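Local coordinates for ribokinase (Staphylococcus aureus, PDB 3RY7), which phosphorylates ribose at O-5 using ATP and magnesium, yielding D-ribose 5-phosphate, and is activated by monovalent cations, at the interface of chains A and B. Numbering follows the deposited sequence. Chains: chain A/B, Ribokinase.

Contact 1: the interface of chains A and B. Residues chain A 39-40, 44-45, 48, 52, 72; chain B 292, 295.
B:Gln292 pushes its side chain between A:Gly39 and the start of the helix that carries A:Ala44, A:Asn45 and A:Ile48. Its amide is sandwiched: the glycine backbone lies over one face and the methyl CD1 of A:Ile48 over the other, 3.6 Å from the amide carbon CD of B:Gln292. At the end of the chain, NE2 of B:Gln292 donates to OD1 of A:Asn45 over 3.0 Å. The acceptor lies almost in the plane of the glutamine amide, yet the two amides are turned 68° apart. Extended beyond CG, the glutamine spans the distance to this partner, while the methyl of A:Ala44 sits 3.3 Å from the same NE2. The backbone of B:Gln292 is held as well. Its N reaches the carbonyl O of A:Gly39 through a water, and its O takes a 2.7 Å bond from NH1 of A:Arg52, arriving almost in line with the carbonyl.

NH1 of A:Arg52 also donates to O of B:Ile295 at 2.8 Å, approaching a lone pair of that oxygen in the carbonyl plane, so one guanidinium nitrogen ties two carbonyls together, an example of how one donor can fix a turn. Both acceptors are tilted out of the guanidinium plane. CD1 of B:Ile295 packs against the backbone of A:Asn45. In the second shell, CG2 of A:Ile48 rests over the centre of the guanidinium, on one face, and probably helps to fix its rotation.

A:Ala44 and A:Asn45, in helix 42-52, are substrate-binding positions of this PfkB-family kinase. The patch thus joins strand 36-40 and helix 42-52 of chain A to the 3-10 helix 292-294 of chain B and the residue following it.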
# COMPACT_ATOMS: atom_id res chain seq x y z
N GLY A 39 -8.22 -2.05 -11.47
CA GLY A 39 -9.00 -3.25 -11.74
C GLY A 39 -10.04 -3.45 -10.66
O GLY A 39 -9.77 -3.21 -9.47
N GLY A 40 -11.22 -3.89 -11.07
CA GLY A 40 -12.32 -4.15 -10.15
C GLY A 40 -13.26 -5.23 -10.69
O GLY A 40 -12.91 -5.99 -11.61
N ALA A 44 -13.58 -10.52 -11.02
CA ALA A 44 -12.13 -10.35 -11.15
C ALA A 44 -11.41 -10.44 -9.79
O ALA A 44 -10.38 -11.10 -9.66
CB ALA A 44 -11.79 -9.03 -11.86
N ASN A 45 -11.97 -9.78 -8.78
CA ASN A 45 -11.40 -9.82 -7.43
C ASN A 45 -11.32 -11.26 -6.93
O ASN A 45 -10.28 -11.71 -6.45
CB ASN A 45 -12.26 -9.00 -6.46
CG ASN A 45 -12.15 -7.49 -6.68
OD1 ASN A 45 -11.33 -7.01 -7.46
ND2 ASN A 45 -12.99 -6.75 -5.98
N ILE A 48 -8.77 -13.45 -8.95
CA ILE A 48 -7.39 -13.16 -8.60
C ILE A 48 -7.06 -13.69 -7.20
O ILE A 48 -5.99 -14.22 -6.97
CB ILE A 48 -7.08 -11.64 -8.67
CG1 ILE A 48 -6.98 -11.19 -10.13
CG2 ILE A 48 -5.80 -11.31 -7.89
CD1 ILE A 48 -7.17 -9.69 -10.32
N ARG A 52 -4.31 -16.46 -6.61
CA ARG A 52 -3.14 -16.14 -5.79
C ARG A 52 -3.04 -17.11 -4.62
O ARG A 52 -1.96 -17.28 -4.05
CB ARG A 52 -3.14 -14.68 -5.32
CG ARG A 52 -2.53 -13.75 -6.37
CD ARG A 52 -2.61 -12.27 -6.00
NE ARG A 52 -2.34 -11.46 -7.19
CZ ARG A 52 -2.65 -10.17 -7.32
NH1 ARG A 52 -3.24 -9.51 -6.33
NH2 ARG A 52 -2.37 -9.54 -8.46
N ILE A 72 -6.05 -5.31 -16.91
CA ILE A 72 -6.55 -6.35 -16.03
C ILE A 72 -6.24 -7.73 -16.60
O ILE A 72 -5.80 -8.60 -15.89
CB ILE A 72 -8.07 -6.22 -15.80
CG1 ILE A 72 -8.41 -4.79 -15.36
CG2 ILE A 72 -8.54 -7.25 -14.78
CD1 ILE A 72 -9.93 -4.52 -15.20
N GLN B 292 -7.16 -4.69 -6.05
CA GLN B 292 -6.72 -5.98 -6.60
C GLN B 292 -5.25 -6.19 -6.37
O GLN B 292 -4.80 -7.32 -6.18
CB GLN B 292 -6.99 -6.09 -8.10
CG GLN B 292 -8.42 -6.06 -8.44
CD GLN B 292 -8.68 -6.48 -9.86
OE1 GLN B 292 -7.86 -6.26 -10.76
NE2 GLN B 292 -9.84 -7.09 -10.07
N ILE B 295 -4.51 -7.77 -3.08
CA ILE B 295 -5.01 -9.12 -2.82
C ILE B 295 -3.78 -10.01 -2.68
O ILE B 295 -2.99 -10.15 -3.63
CB ILE B 295 -5.96 -9.65 -3.93
CG1 ILE B 295 -7.27 -8.85 -3.92
CG2 ILE B 295 -6.24 -11.12 -3.75
CD1 ILE B 295 -8.21 -9.19 -5.07
O HOH W 1 -7.56 -2.40 -7.82

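Contact 2: the interface of chains A and B. Residues chain A 49, 255, 281, 284-285; chain B 294-296.
The hydroxyl OG1 of A:Thr255 is touched by two carbons of one side chain, CG1 of B:Ile295 at 3.5 Å and, farther away, CD1; these are van der Waals contacts rather than polar bonds. The threonine and isoleucine side chains run antiparallel alongside one another. With chi1 at -61°, A:Thr255 sets OG1 beside its own backbone N and its methyl CG2 anti to that N, which points the methyl at ring carbon CD of B:Pro296. The other branch of B:Ile295, the methyl CG2, turns to helix 42-52 and lies 3.6 Å from CA of A:Ala49, where the small alanine side chain permits close approach.

B:Pro296 fills the middle of the patch; its CB, CG and CD all touch chain A, CB and CG sharing A:Leu284. CB packs against CD1 of A:Leu284 at 3.7 Å. CG lies 3.4 Å from the carbonyl O of A:Ala281, near the end of its helix, and also approaches CB of A:Leu284. CD is 3.8 Å from CG2 of A:Thr285, a methyl that also nears the carbonyl O of B:Ser294. The A:Thr285 side chain, like that of A:Leu284, crosses the ring at a slant. The chi1 of A:Thr285, 75°, points the methyl to the partner and leaves OG1 flanked by backbone N and C.

A:Thr285 and B:Ser294 are potassium-binding positions, so the exchange of segments may let both chains contribute to one cation site. The patch lies where helices 42-52 and 252-263, the end of helix 271-283 and the residues just after it in chain A receive the loop that follows the 3-10 helix 292-294 of chain B.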
# COMPACT_ATOMS: atom_id res chain seq x y z
N ALA A 49 -8.00 -13.57 -6.26
CA ALA A 49 -7.81 -14.14 -4.93
C ALA A 49 -7.63 -15.66 -4.98
O ALA A 49 -6.63 -16.18 -4.49
CB ALA A 49 -8.96 -13.75 -3.99
N THR A 255 -11.94 -11.30 -1.36
CA THR A 255 -10.73 -12.03 -0.98
C THR A 255 -11.06 -13.17 -0.01
O THR A 255 -10.46 -14.24 -0.07
CB THR A 255 -9.68 -11.07 -0.34
OG1 THR A 255 -9.30 -10.06 -1.29
CG2 THR A 255 -8.43 -11.84 0.12
N ALA A 281 -6.68 -14.44 4.84
CA ALA A 281 -6.44 -13.80 3.55
C ALA A 281 -7.07 -12.42 3.54
O ALA A 281 -6.42 -11.44 3.18
CB ALA A 281 -7.02 -14.65 2.43
N LEU A 284 -5.13 -9.49 5.62
CA LEU A 284 -3.97 -9.01 4.89
C LEU A 284 -4.27 -7.85 3.94
O LEU A 284 -3.37 -7.16 3.43
CB LEU A 284 -3.39 -10.16 4.07
CG LEU A 284 -2.64 -11.17 4.93
CD1 LEU A 284 -1.96 -12.21 4.06
CD2 LEU A 284 -1.61 -10.43 5.80
N THR A 285 -5.55 -7.63 3.64
CA THR A 285 -5.91 -6.60 2.71
C THR A 285 -6.07 -5.27 3.37
O THR A 285 -5.99 -4.28 2.72
CB THR A 285 -7.21 -6.86 1.82
OG1 THR A 285 -8.40 -6.69 2.57
CG2 THR A 285 -7.19 -8.16 1.10
N SER B 294 -3.46 -5.41 -3.92
CA SER B 294 -3.13 -5.84 -2.57
C SER B 294 -3.83 -7.12 -2.14
O SER B 294 -3.77 -7.51 -0.97
CB SER B 294 -3.37 -4.71 -1.58
OG SER B 294 -2.56 -3.59 -1.88
N ILE B 295 -4.51 -7.77 -3.08
CA ILE B 295 -5.01 -9.12 -2.82
C ILE B 295 -3.78 -10.01 -2.68
O ILE B 295 -2.99 -10.15 -3.63
CB ILE B 295 -5.96 -9.65 -3.93
CG1 ILE B 295 -7.27 -8.85 -3.92
CG2 ILE B 295 -6.24 -11.12 -3.75
CD1 ILE B 295 -8.21 -9.19 -5.07
N PRO B 296 -3.62 -10.63 -1.49
CA PRO B 296 -2.43 -11.38 -1.04
C PRO B 296 -2.11 -12.69 -1.78
O PRO B 296 -2.96 -13.30 -2.44
CB PRO B 296 -2.74 -11.68 0.44
CG PRO B 296 -4.24 -11.61 0.55
CD PRO B 296 -4.66 -10.55 -0.45

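Contact 1 and contact 2 are neighbouring parts of one surface, the centres of their C-alpha atoms about 9 Å apart. B:Ile295 belongs to both, and helix 42-52 of chain A contributes residues to each. Together they receive one continuous stretch of chain B, with hydrogen bonds prominent in contact 1 and packing in contact 2. Each centre lies about 8 Å from the catalytic base A:Asp254, so the partner's segment borders the active site. Two-fold symmetry repeats the pair with the chains exchanged. This reciprocal insertion suggests swapped C-terminal segments, although the structure alone does not show whether this dimer is the working form.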